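Local coordinates for protein phosphodiesterase (PDB 6CPU) that is a phosphodiesterase of the HD superfamily, built mainly of helices, whose model holds a zinc ion and a magnesium ion, at residues 34-39 with 95-100; 129-134 with 354-359; 360-365 with 375-380; 491-496 with 500-505. One frame throughout, in Å; residues are numbered along the deposited sequence.

Contact 1 of 4, residues 34-39 with 95-100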
loop_
_atom_site.group_PDB
_atom_site.type_symbol
_atom_site.label_atom_id
_atom_site.label_comp_id
_atom_site.label_asym_id
_atom_site.label_seq_id
_atom_site.Cartn_x
_atom_site.Cartn_y
_atom_site.Cartn_z
ATOM N N LYS A 34 -8.279 -13.601 1.960
ATOM C CA LYS A 34 -7.777 -13.572 3.333
ATOM C C LYS A 34 -6.269 -13.778 3.446
ATOM O O LYS A 34 -5.686 -13.470 4.489
ATOM C CB LYS A 34 -8.517 -14.599 4.200
ATOM C CG LYS A 34 -9.918 -14.134 4.554
ATOM C CD LYS A 34 -10.578 -14.974 5.631
ATOM C CE LYS A 34 -11.072 -16.289 5.088
ATOM N NZ LYS A 34 -12.015 -16.919 6.061
ATOM N N LYS A 35 -5.633 -14.258 2.378
ATOM C CA LYS A 35 -4.183 -14.484 2.391
ATOM C C LYS A 35 -3.325 -13.247 2.711
ATOM O O LYS A 35 -2.238 -13.379 3.319
ATOM C CB LYS A 35 -3.739 -15.157 1.093
ATOM C CG LYS A 35 -4.229 -16.597 1.067
ATOM C CD LYS A 35 -3.662 -17.387 -0.077
ATOM C CE LYS A 35 -4.019 -18.851 0.073
ATOM N NZ LYS A 35 -3.151 -19.533 1.068
ATOM N N THR A 36 -3.806 -12.052 2.361
ATOM C CA THR A 36 -3.066 -10.830 2.655
ATOM C C THR A 36 -3.377 -10.242 4.060
ATOM O O THR A 36 -3.038 -9.088 4.354
ATOM C CB THR A 36 -3.248 -9.797 1.524
ATOM O OG1 THR A 36 -4.641 -9.610 1.247
ATOM C CG2 THR A 36 -2.549 -10.288 0.289
ATOM N N SER A 37 -4.008 -11.034 4.924
ATOM C CA SER A 37 -4.255 -10.607 6.301
ATOM C C SER A 37 -3.020 -10.811 7.175
ATOM O O SER A 37 -2.959 -10.270 8.287
ATOM C CB SER A 37 -5.416 -11.375 6.911
ATOM O OG SER A 37 -5.031 -12.718 7.166
ATOM N N THR A 38 -2.057 -11.585 6.678
ATOM C CA THR A 38 -0.862 -11.977 7.453
ATOM C C THR A 38 0.270 -10.973 7.285
ATOM O O THR A 38 0.156 -9.996 6.524
ATOM C CB THR A 38 -0.352 -13.370 7.018
ATOM O OG1 THR A 38 0.257 -13.277 5.722
ATOM C CG2 THR A 38 -1.490 -14.397 6.978
ATOM N N GLU A 39 1.379 -11.220 7.987
ATOM C CA GLU A 39 2.546 -10.346 7.913
ATOM C C GLU A 39 3.669 -10.942 7.056
ATOM O O GLU A 39 4.792 -10.455 7.088
ATOM C CB GLU A 39 3.072 -10.064 9.324
ATOM C CG GLU A 39 2.096 -9.325 10.210
ATOM C CD GLU A 39 1.796 -7.910 9.736
ATOM O OE1 GLU A 39 2.696 -7.224 9.198
ATOM O OE2 GLU A 39 0.646 -7.459 9.918
ATOM N N PHE A 95 -5.902 -12.212 -8.417
ATOM C CA PHE A 95 -5.018 -12.983 -7.516
ATOM C C PHE A 95 -3.644 -13.281 -8.116
ATOM O O PHE A 95 -2.961 -14.247 -7.750
ATOM C CB PHE A 95 -5.768 -14.213 -6.979
ATOM C CG PHE A 95 -6.981 -13.836 -6.195
ATOM C CD1 PHE A 95 -6.851 -13.274 -4.929
ATOM C CD2 PHE A 95 -8.258 -13.947 -6.744
ATOM C CE1 PHE A 95 -7.958 -12.862 -4.219
ATOM C CE2 PHE A 95 -9.370 -13.544 -6.028
ATOM C CZ PHE A 95 -9.229 -13.007 -4.761
ATOM N N THR A 96 -3.223 -12.380 -8.990
ATOM C CA THR A 96 -1.902 -12.409 -9.613
ATOM C C THR A 96 -0.799 -12.542 -8.551
ATOM O O THR A 96 0.152 -13.309 -8.705
ATOM C CB THR A 96 -1.688 -11.141 -10.514
ATOM O OG1 THR A 96 -0.418 -11.214 -11.166
ATOM C CG2 THR A 96 -1.756 -9.829 -9.725
ATOM N N HIS A 97 -0.983 -11.834 -7.444
ATOM C CA HIS A 97 -0.000 -11.767 -6.358
ATOM C C HIS A 97 0.238 -13.074 -5.600
ATOM O O HIS A 97 1.169 -13.140 -4.805
ATOM C CB HIS A 97 -0.409 -10.675 -5.356
ATOM C CG HIS A 97 -1.709 -10.942 -4.660
ATOM N ND1 HIS A 97 -2.933 -10.736 -5.265
ATOM C CD2 HIS A 97 -1.981 -11.369 -3.403
ATOM C CE1 HIS A 97 -3.898 -11.061 -4.424
ATOM N NE2 HIS A 97 -3.349 -11.407 -3.273
ATOM N N LEU A 98 -0.574 -14.103 -5.852
ATOM C CA LEU A 98 -0.516 -15.359 -5.098
ATOM C C LEU A 98 0.168 -16.580 -5.743
ATOM O O LEU A 98 0.027 -17.691 -5.220
ATOM C CB LEU A 98 -1.942 -15.754 -4.670
ATOM C CG LEU A 98 -2.623 -14.802 -3.692
ATOM C CD1 LEU A 98 -4.022 -15.310 -3.363
ATOM C CD2 LEU A 98 -1.804 -14.653 -2.419
ATOM N N ASN A 99 0.877 -16.405 -6.847
ATOM C CA ASN A 99 1.676 -17.504 -7.463
ATOM C C ASN A 99 0.837 -18.741 -7.763
ATOM O O ASN A 99 1.139 -19.834 -7.286
ATOM C CB ASN A 99 2.844 -17.887 -6.568
ATOM C CG ASN A 99 3.587 -16.685 -6.065
ATOM O OD1 ASN A 99 4.183 -15.943 -6.857
ATOM N ND2 ASN A 99 3.533 -16.458 -4.748
ATOM N N ILE A 100 -0.235 -18.536 -8.528
ATOM C CA ILE A 100 -1.226 -19.587 -8.772
ATOM C C ILE A 100 -1.002 -20.267 -10.125
ATOM O O ILE A 100 -0.778 -19.587 -11.131
ATOM C CB ILE A 100 -2.656 -19.016 -8.717
ATOM C CG1 ILE A 100 -3.021 -18.617 -7.282
ATOM C CG2 ILE A 100 -3.662 -20.015 -9.270
ATOM C CD1 ILE A 100 -4.212 -17.691 -7.159
#

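Contact 2 of 4, residues 129-134 with 354-359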
loop_
_atom_site.group_PDB
_atom_site.type_symbol
_atom_site.label_atom_id
_atom_site.label_comp_id
_atom_site.label_asym_id
_atom_site.label_seq_id
_atom_site.Cartn_x
_atom_site.Cartn_y
_atom_site.Cartn_z
ATOM N N SER A 129 15.192 -14.323 -2.425
ATOM C CA SER A 129 14.856 -14.906 -3.731
ATOM C C SER A 129 13.603 -14.229 -4.326
ATOM O O SER A 129 13.565 -13.900 -5.519
ATOM C CB SER A 129 14.601 -16.401 -3.585
ATOM O OG SER A 129 14.400 -17.049 -4.828
ATOM N N ARG A 130 12.591 -14.054 -3.489
ATOM C CA ARG A 130 11.308 -13.471 -3.938
ATOM C C ARG A 130 11.473 -12.050 -4.480
ATOM O O ARG A 130 10.927 -11.702 -5.535
ATOM C CB ARG A 130 10.283 -13.476 -2.821
ATOM C CG ARG A 130 9.710 -14.837 -2.491
ATOM C CD ARG A 130 8.467 -14.751 -1.618
ATOM N NE ARG A 130 8.675 -14.142 -0.307
ATOM C CZ ARG A 130 9.151 -14.767 0.770
ATOM N NH1 ARG A 130 9.545 -16.035 0.718
ATOM N NH2 ARG A 130 9.254 -14.086 1.910
ATOM N N VAL A 131 12.231 -11.224 -3.767
ATOM C CA VAL A 131 12.463 -9.849 -4.180
ATOM C C VAL A 131 13.251 -9.831 -5.496
ATOM O O VAL A 131 12.969 -9.031 -6.375
ATOM C CB VAL A 131 13.163 -9.022 -3.072
ATOM C CG1 VAL A 131 13.490 -7.622 -3.568
ATOM C CG2 VAL A 131 12.303 -8.961 -1.809
ATOM N N GLY A 132 14.242 -10.704 -5.622
ATOM C CA GLY A 132 14.986 -10.817 -6.875
ATOM C C GLY A 132 14.092 -11.201 -8.053
ATOM O O GLY A 132 14.278 -10.686 -9.161
ATOM N N ASN A 133 13.144 -12.100 -7.813
ATOM C CA ASN A 133 12.191 -12.519 -8.856
ATOM C C ASN A 133 11.383 -11.304 -9.323
ATOM O O ASN A 133 11.288 -11.043 -10.533
ATOM C CB ASN A 133 11.184 -13.557 -8.360
ATOM C CG ASN A 133 11.796 -14.902 -7.974
ATOM O OD1 ASN A 133 12.797 -15.366 -8.527
ATOM N ND2 ASN A 133 11.123 -15.571 -7.037
ATOM N N TRP A 134 10.780 -10.597 -8.371
ATOM C CA TRP A 134 9.869 -9.483 -8.693
ATOM C C TRP A 134 10.599 -8.392 -9.465
ATOM O O TRP A 134 10.048 -7.829 -10.407
ATOM C CB TRP A 134 9.265 -8.862 -7.442
ATOM C CG TRP A 134 8.439 -9.783 -6.624
ATOM C CD1 TRP A 134 7.634 -10.795 -7.065
ATOM C CD2 TRP A 134 8.286 -9.729 -5.216
ATOM N NE1 TRP A 134 7.012 -11.411 -5.989
ATOM C CE2 TRP A 134 7.396 -10.769 -4.844
ATOM C CE3 TRP A 134 8.834 -8.918 -4.221
ATOM C CZ2 TRP A 134 7.032 -10.999 -3.522
ATOM C CZ3 TRP A 134 8.484 -9.171 -2.899
ATOM C CH2 TRP A 134 7.599 -10.201 -2.569
ATOM N N PRO A 354 8.339 -3.508 -4.378
ATOM C CA PRO A 354 8.998 -4.801 -4.225
ATOM C C PRO A 354 9.958 -4.906 -3.025
ATOM O O PRO A 354 10.566 -5.948 -2.813
ATOM C CB PRO A 354 9.804 -4.918 -5.521
ATOM C CG PRO A 354 10.214 -3.520 -5.778
ATOM C CD PRO A 354 9.043 -2.676 -5.371
ATOM N N GLY A 355 10.074 -3.839 -2.262
ATOM C CA GLY A 355 10.897 -3.823 -1.057
ATOM C C GLY A 355 12.332 -3.363 -1.319
ATOM O O GLY A 355 13.217 -3.633 -0.510
ATOM N N THR A 356 12.565 -2.681 -2.442
ATOM C CA THR A 356 13.898 -2.142 -2.790
ATOM C C THR A 356 13.896 -0.598 -2.779
ATOM O O THR A 356 13.156 0.007 -2.026
ATOM C CB THR A 356 14.399 -2.732 -4.140
ATOM O OG1 THR A 356 13.517 -2.341 -5.186
ATOM C CG2 THR A 356 14.455 -4.223 -4.094
ATOM N N THR A 357 14.756 0.042 -3.567
ATOM C CA THR A 357 14.841 1.494 -3.663
ATOM C C THR A 357 15.145 1.844 -5.107
ATOM O O THR A 357 15.638 0.988 -5.847
ATOM C CB THR A 357 16.030 2.057 -2.839
ATOM O OG1 THR A 357 17.252 1.484 -3.331
ATOM C CG2 THR A 357 15.891 1.741 -1.360
ATOM N N ASN A 358 14.908 3.093 -5.500
ATOM C CA ASN A 358 15.290 3.547 -6.843
ATOM C C ASN A 358 16.780 3.333 -7.091
ATOM O O ASN A 358 17.174 2.828 -8.143
ATOM C CB ASN A 358 14.884 5.007 -7.106
ATOM C CG ASN A 358 13.399 5.169 -7.402
ATOM O OD1 ASN A 358 12.730 4.223 -7.793
ATOM N ND2 ASN A 358 12.882 6.373 -7.215
ATOM N N ASP A 359 17.615 3.666 -6.108
ATOM C CA ASP A 359 19.054 3.482 -6.255
ATOM C C ASP A 359 19.434 2.044 -6.598
ATOM O O ASP A 359 20.268 1.819 -7.476
ATOM C CB ASP A 359 19.796 3.952 -4.991
ATOM C CG ASP A 359 19.790 5.467 -4.845
ATOM O OD1 ASP A 359 19.707 6.167 -5.883
ATOM O OD2 ASP A 359 19.868 5.963 -3.693
#

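Contact 3 of 4, residues 360-365 with 375-380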
loop_
_atom_site.group_PDB
_atom_site.type_symbol
_atom_site.label_atom_id
_atom_site.label_comp_id
_atom_site.label_asym_id
_atom_site.label_seq_id
_atom_site.Cartn_x
_atom_site.Cartn_y
_atom_site.Cartn_z
ATOM N N PHE A 360 18.813 1.074 -5.932
ATOM C CA PHE A 360 19.106 -0.323 -6.194
ATOM C C PHE A 360 18.662 -0.723 -7.607
ATOM O O PHE A 360 19.402 -1.381 -8.327
ATOM C CB PHE A 360 18.414 -1.224 -5.166
ATOM C CG PHE A 360 18.375 -2.655 -5.559
ATOM C CD1 PHE A 360 19.436 -3.495 -5.272
ATOM C CD2 PHE A 360 17.282 -3.170 -6.275
ATOM C CE1 PHE A 360 19.400 -4.816 -5.659
ATOM C CE2 PHE A 360 17.251 -4.491 -6.660
ATOM C CZ PHE A 360 18.312 -5.317 -6.352
ATOM N N MET A 361 17.432 -0.342 -7.972
ATOM C CA MET A 361 16.892 -0.709 -9.287
ATOM C C MET A 361 17.767 -0.123 -10.407
ATOM O O MET A 361 18.028 -0.800 -11.418
ATOM C CB MET A 361 15.447 -0.233 -9.436
ATOM C CG MET A 361 14.481 -0.756 -8.377
ATOM S SD MET A 361 14.211 -2.515 -8.475
ATOM C CE MET A 361 13.001 -2.556 -9.805
ATOM N N ILE A 362 18.238 1.109 -10.212
ATOM C CA ILE A 362 19.108 1.776 -11.193
ATOM C C ILE A 362 20.471 1.079 -11.260
ATOM O O ILE A 362 20.935 0.675 -12.332
ATOM C CB ILE A 362 19.269 3.270 -10.858
ATOM C CG1 ILE A 362 17.947 4.010 -11.067
ATOM C CG2 ILE A 362 20.365 3.915 -11.705
ATOM C CD1 ILE A 362 17.864 5.356 -10.374
ATOM N N LYS A 363 21.110 0.912 -10.110
ATOM C CA LYS A 363 22.492 0.418 -10.105
ATOM C C LYS A 363 22.604 -1.022 -10.598
ATOM O O LYS A 363 23.608 -1.383 -11.208
ATOM C CB LYS A 363 23.117 0.590 -8.716
ATOM C CG LYS A 363 23.220 2.049 -8.273
ATOM C CD LYS A 363 24.274 2.848 -9.040
ATOM C CE LYS A 363 24.348 4.284 -8.528
ATOM N NZ LYS A 363 25.442 5.077 -9.160
ATOM N N PHE A 364 21.572 -1.840 -10.370
ATOM C CA PHE A 364 21.570 -3.219 -10.818
ATOM C C PHE A 364 20.794 -3.448 -12.129
ATOM O O PHE A 364 20.587 -4.587 -12.531
ATOM C CB PHE A 364 21.077 -4.135 -9.694
ATOM C CG PHE A 364 22.056 -4.225 -8.559
ATOM C CD1 PHE A 364 22.959 -5.277 -8.486
ATOM C CD2 PHE A 364 22.142 -3.198 -7.626
ATOM C CE1 PHE A 364 23.887 -5.339 -7.455
ATOM C CE2 PHE A 364 23.080 -3.244 -6.602
ATOM C CZ PHE A 364 23.948 -4.316 -6.522
ATOM N N SER A 365 20.416 -2.365 -12.800
ATOM C CA SER A 365 19.824 -2.441 -14.156
ATOM C C SER A 365 18.566 -3.317 -14.165
ATOM O O SER A 365 18.363 -4.130 -15.065
ATOM C CB SER A 365 20.857 -2.958 -15.171
ATOM O OG SER A 365 21.954 -2.065 -15.293
ATOM N N ARG A 375 14.419 7.237 -14.417
ATOM C CA ARG A 375 13.685 8.402 -13.929
ATOM C C ARG A 375 12.482 7.986 -13.090
ATOM O O ARG A 375 11.572 7.347 -13.605
ATOM C CB ARG A 375 13.214 9.274 -15.096
ATOM C CG ARG A 375 14.339 9.843 -15.943
ATOM C CD ARG A 375 15.257 10.733 -15.117
ATOM N NE ARG A 375 16.312 11.345 -15.919
ATOM C CZ ARG A 375 16.178 12.448 -16.654
ATOM N NH1 ARG A 375 15.012 13.092 -16.719
ATOM N NH2 ARG A 375 17.227 12.910 -17.338
ATOM N N SER A 376 12.484 8.351 -11.806
ATOM C CA SER A 376 11.360 8.053 -10.890
ATOM C C SER A 376 10.854 6.635 -11.084
ATOM O O SER A 376 9.668 6.434 -11.330
ATOM C CB SER A 376 10.198 9.033 -11.126
ATOM O OG SER A 376 10.586 10.370 -10.891
ATOM N N VAL A 377 11.752 5.659 -10.957
ATOM C CA VAL A 377 11.489 4.289 -11.437
ATOM C C VAL A 377 10.308 3.650 -10.694
ATOM O O VAL A 377 9.306 3.289 -11.303
ATOM C CB VAL A 377 12.749 3.403 -11.313
ATOM C CG1 VAL A 377 12.442 1.928 -11.568
ATOM C CG2 VAL A 377 13.848 3.903 -12.251
ATOM N N LEU A 378 10.429 3.522 -9.374
ATOM C CA LEU A 378 9.389 2.871 -8.600
ATOM C C LEU A 378 8.107 3.687 -8.588
ATOM O O LEU A 378 7.023 3.120 -8.696
ATOM C CB LEU A 378 9.870 2.542 -7.177
ATOM C CG LEU A 378 10.954 1.470 -7.086
ATOM C CD1 LEU A 378 11.440 1.291 -5.648
ATOM C CD2 LEU A 378 10.478 0.135 -7.655
ATOM N N GLU A 379 8.222 5.010 -8.540
ATOM C CA GLU A 379 7.036 5.861 -8.479
ATOM C C GLU A 379 6.246 5.816 -9.795
ATOM O O GLU A 379 5.010 5.902 -9.799
ATOM C CB GLU A 379 7.412 7.310 -8.124
ATOM C CG GLU A 379 8.007 7.480 -6.725
ATOM C CD GLU A 379 9.481 7.100 -6.617
ATOM O OE1 GLU A 379 10.163 6.901 -7.651
ATOM O OE2 GLU A 379 9.982 6.989 -5.475
ATOM N N SER A 380 6.959 5.735 -10.913
ATOM C CA SER A 380 6.296 5.567 -12.204
ATOM C C SER A 380 5.494 4.263 -12.240
ATOM O O SER A 380 4.366 4.228 -12.716
ATOM C CB SER A 380 7.315 5.591 -13.335
ATOM O OG SER A 380 8.038 6.816 -13.339
#

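Contact 4 of 4, residues 491-496 with 500-505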
loop_
_atom_site.group_PDB
_atom_site.type_symbol
_atom_site.label_atom_id
_atom_site.label_comp_id
_atom_site.label_asym_id
_atom_site.label_seq_id
_atom_site.Cartn_x
_atom_site.Cartn_y
_atom_site.Cartn_z
ATOM N N LYS A 491 21.750 -7.328 -2.656
ATOM C CA LYS A 491 22.937 -6.848 -3.371
ATOM C C LYS A 491 24.117 -7.825 -3.235
ATOM O O LYS A 491 24.796 -8.138 -4.216
ATOM C CB LYS A 491 23.358 -5.472 -2.870
ATOM C CG LYS A 491 22.418 -4.317 -3.180
ATOM C CD LYS A 491 23.146 -3.017 -2.887
ATOM C CE LYS A 491 22.248 -1.898 -2.413
ATOM N NZ LYS A 491 23.056 -0.876 -1.688
ATOM N N SER A 492 24.350 -8.322 -2.027
ATOM C CA SER A 492 25.438 -9.286 -1.815
ATOM C C SER A 492 25.204 -10.603 -2.556
ATOM O O SER A 492 26.137 -11.173 -3.120
ATOM C CB SER A 492 25.684 -9.509 -0.317
ATOM O OG SER A 492 26.049 -8.281 0.297
ATOM N N VAL A 493 23.955 -11.074 -2.611
ATOM C CA VAL A 493 23.638 -12.276 -3.378
ATOM C C VAL A 493 23.947 -12.043 -4.860
ATOM O O VAL A 493 24.550 -12.886 -5.513
ATOM C CB VAL A 493 22.140 -12.683 -3.237
ATOM C CG1 VAL A 493 21.769 -13.766 -4.243
ATOM C CG2 VAL A 493 21.824 -13.137 -1.829
ATOM N N ILE A 494 23.495 -10.917 -5.406
ATOM C CA ILE A 494 23.731 -10.644 -6.825
ATOM C C ILE A 494 25.234 -10.527 -7.122
ATOM O O ILE A 494 25.725 -11.073 -8.114
ATOM C CB ILE A 494 23.007 -9.378 -7.294
ATOM C CG1 ILE A 494 21.484 -9.591 -7.180
ATOM C CG2 ILE A 494 23.401 -9.054 -8.734
ATOM C CD1 ILE A 494 20.702 -8.300 -7.127
ATOM N N LYS A 495 25.947 -9.822 -6.253
ATOM C CA LYS A 495 27.403 -9.631 -6.405
ATOM C C LYS A 495 28.203 -10.888 -6.096
ATOM O O LYS A 495 29.425 -10.908 -6.286
ATOM C CB LYS A 495 27.887 -8.513 -5.497
ATOM C CG LYS A 495 27.461 -7.117 -5.902
ATOM C CD LYS A 495 27.801 -6.139 -4.788
ATOM C CE LYS A 495 27.586 -4.702 -5.210
ATOM N NZ LYS A 495 27.408 -3.793 -4.038
ATOM N N LYS A 496 27.521 -11.922 -5.607
ATOM C CA LYS A 496 28.125 -13.195 -5.260
ATOM C C LYS A 496 29.073 -13.040 -4.061
ATOM O O LYS A 496 30.077 -13.745 -3.966
ATOM C CB LYS A 496 28.834 -13.832 -6.469
ATOM C CG LYS A 496 27.924 -14.097 -7.660
ATOM C CD LYS A 496 28.710 -14.668 -8.835
ATOM C CE LYS A 496 27.824 -15.439 -9.811
ATOM N NZ LYS A 496 26.519 -14.776 -10.093
ATOM N N LEU A 500 23.478 -17.803 0.390
ATOM C CA LEU A 500 22.348 -18.000 1.290
ATOM C C LEU A 500 21.721 -19.363 1.112
ATOM O O LEU A 500 21.800 -19.964 0.039
ATOM C CB LEU A 500 21.273 -16.927 1.049
ATOM C CG LEU A 500 21.558 -15.492 1.472
ATOM C CD1 LEU A 500 20.321 -14.642 1.227
ATOM C CD2 LEU A 500 21.972 -15.400 2.932
ATOM N N ASP A 501 21.079 -19.845 2.174
ATOM C CA ASP A 501 20.297 -21.063 2.129
ATOM C C ASP A 501 18.886 -20.688 1.673
ATOM O O ASP A 501 18.098 -20.170 2.463
ATOM C CB ASP A 501 20.231 -21.715 3.514
ATOM C CG ASP A 501 19.451 -23.016 3.518
ATOM O OD1 ASP A 501 18.854 -23.388 2.481
ATOM O OD2 ASP A 501 19.422 -23.683 4.581
ATOM N N PHE A 502 18.573 -20.950 0.410
ATOM C CA PHE A 502 17.279 -20.496 -0.139
ATOM C C PHE A 502 16.113 -21.428 0.204
ATOM O O PHE A 502 14.959 -21.141 -0.158
ATOM C CB PHE A 502 17.409 -20.252 -1.653
ATOM C CG PHE A 502 18.304 -19.100 -1.985
ATOM C CD1 PHE A 502 17.864 -17.797 -1.828
ATOM C CD2 PHE A 502 19.608 -19.313 -2.417
ATOM C CE1 PHE A 502 18.688 -16.729 -2.114
ATOM C CE2 PHE A 502 20.434 -18.248 -2.712
ATOM C CZ PHE A 502 19.976 -16.952 -2.560
ATOM N N THR A 503 16.400 -22.521 0.921
ATOM C CA THR A 503 15.368 -23.430 1.405
ATOM C C THR A 503 14.715 -22.949 2.705
ATOM O O THR A 503 13.787 -23.590 3.186
ATOM C CB THR A 503 15.922 -24.858 1.661
ATOM O OG1 THR A 503 16.759 -24.851 2.825
ATOM C CG2 THR A 503 16.705 -25.370 0.475
ATOM N N LYS A 504 15.199 -21.853 3.287
ATOM C CA LYS A 504 14.601 -21.288 4.499
ATOM C C LYS A 504 14.236 -19.821 4.280
ATOM O O LYS A 504 14.843 -19.153 3.452
ATOM C CB LYS A 504 15.574 -21.429 5.675
ATOM C CG LYS A 504 15.973 -22.876 5.924
ATOM C CD LYS A 504 17.005 -23.012 7.030
ATOM C CE LYS A 504 17.542 -24.430 7.094
ATOM N NZ LYS A 504 16.473 -25.416 7.389
ATOM N N ASP A 505 13.241 -19.330 5.014
ATOM C CA ASP A 505 12.767 -17.955 4.832
ATOM C C ASP A 505 13.248 -17.068 5.962
ATOM O O ASP A 505 13.638 -17.557 7.018
ATOM C CB ASP A 505 11.234 -17.921 4.752
ATOM C CG ASP A 505 10.701 -16.670 4.061
ATOM O OD1 ASP A 505 11.496 -15.792 3.691
ATOM O OD2 ASP A 505 9.473 -16.560 3.877
#

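Contact 1 of 4, residues 34-39 with 95-100
Lys35 and Thr36 meet His97 and Leu98 where two loops of the parallel four-stranded sheet come together: one leads from helix 25-34 toward strand 46-49, the other from helix 84-94 into the neighbouring strand 100-103. Lys34 O takes two bonds from Ser37, one from its backbone N and one from Ser37 OG (2.9 Å from Lys34 O), so the chain is turned tightly around the residues that make the contact. Lys35 uses the aliphatic part of its chain. Its CB lies 4.0 Å from Leu98 CD2 and its CD 3.9 Å from Leu98 CD1, so the lysine spans both methyl branches of the leucine while running at a slant to it. The chain then bends at its last torsion (chi4 -78°) and carries NZ away to a salt bridge with Glu3. Thr36 divides its two branches: OG1 is hydrogen-bonded to Asp265, whereas CG2 is set anti to the carbonyl carbon and faces the second loop. That methyl approaches the imidazole obliquely, and the two side chains meet at about a right angle. Leu98 CG sits over one face of the same ring, 3.3 Å above its plane and displaced toward the rim, while Thr36 CG2 lies 3.8 Å from His97 NE2.

Contact 2 of 4, residues 129-134 with 354-359
The helix 127-135 presents Val131 to Pro354, where their CA atoms come within 6.1 Å, and the loop then turns through Gly355 at a positive phi (91°) before helix 358-363 begins. What reaches the helix first is backbone: the carbonyl oxygen of Pro354 meets both Val131 and Trp134. Both methyls of Val131 lie against it, CG1 at 3.5 Å and CG2 at 3.6 Å from Pro354 O. Trp134 turns its six-membered ring edgewise to the same oxygen, which lies in the plane of the indole, with CE3 3.7 Å from Pro354 O. This oxygen is buried here and has no polar partner in the model, so the C-H edge of the tryptophan and the valine methyls are what surround it from the helix. Beside it, Trp134 CE3 packs on Pro354 CB at 4.3 Å. One face of the indole lies against its own helix, with Arg130 O above the rim. Further along the loop, Thr356 sends CG2 to within 3.6 Å of Val131 CG1, the two side chains running antiparallel, side by side. Thr357 is the N-cap of the next helix, its OG1 bonded to Phe360 N. The side chain of Pro354 is about 9 Å from the magnesium ion. The loop follows closely on His349 and Asp350, the zinc-binding pair that gives the HD superfamily its name, and the arrangement joins helix 127-135 to this loop after the HD motif of a metal-dependent phosphodiesterase domain.

Contact 3 of 4, residues 360-365 with 375-380
Met361 CG lies beside the backbone N, anti to the carbonyl carbon (chi1 -57°), which sets it 4.2 Å from Leu378 CD2; the chain then bends at chi2 and again at chi3, turning the sulfur and CE aside from a straight course. Leu378 also has its CG anti to the carbonyl carbon, and from there the CD2 branch reaches across at about a right angle to the methionine. Closer to the backbone, Met361 CB rests on Val377 CG1 at 4.3 Å. The other branch of that valine, CG2, lies 4.3 Å from Ile362 CG1, so Val377 fits against two successive residues of the helix. The spacing is that of ordinary van der Waals contact between apolar groups. Ser365, with positive phi, ends helix 358-363 in a Schellman motif, its N bonded to Ile362 O and Ala366 N to Met361 O. At the facing helix start, Ser376 O takes both Ser380 N and Ser380 OG, the hydroxyl coming from 40° above the carbonyl plane, while Ser376 OG bonds to Asp423. Met165 touches both Met361 and Leu378. The contact is apolar packing between helix 358-363 and the start of helix 377-394, beside the metal site of an HD-type phosphodiesterase domain: the Leu378 side chain is about 6 Å from the magnesium ion.

Contact 4 of 4, residues 491-496 with 500-505
The phenyl ring of Phe502 meets Val493 at its edge, near the ring plane, where Phe502 CZ and Val493 CG1 are 4.0 Å apart. Over one face lies Leu500 CB, 3.8 Å above the plane and shifted toward the rim; Arg141 makes a cation-pi contact with the same ring. Val493 works in two directions. Its CG1, anti to the backbone N (chi1 169°), goes to the phenyl edge, and CG2 goes to Leu500, touching Leu500 CD1 at 3.7 Å with the two side chains crossing at about a right angle. One valine near the end of the long helix 470-495 is thus gripped by two residues of the chain that follows it. The helix ends in a Schellman motif, Lys496 having positive phi and its N bonded to Val493 O. Beyond Leu500 the chain makes a type I beta turn from Asp501 to Lys504, closed by a weak bond from Lys504 N to Asp501 O and combined with an Asx turn. Asp501 OD1 receives both Thr503 N, at 3.0 Å, and Thr503 OG1, at 2.6 Å from the same Asp501 OD1, the two donors coming from one face of the carboxylate. Ile128 of helix 127-135 packs on both Val493 and Leu500.

Going along the chain from the N terminus, the four contacts follow in series, none enclosing or crossing another. Contact 1 closes a loop of 55 residues within the sheet-containing N-terminal part. Contact 2 brings helix 127-135 back to the loop before helix 358-363, over 219 intervening residues. Contact 3 then closes a short excursion of nine residues, and contact 4 a loop of three. Contacts 2 and 3 are joined through Asn358, whose side chain bonds to Leu378 N and Glu379 OE1. Contacts 2 and 4 share the Arg130-Asp505 salt bridge, and Phe360 and Phe364 of contact 3 pack on Lys491 of contact 4. Contact 1 stands apart, touching none of these.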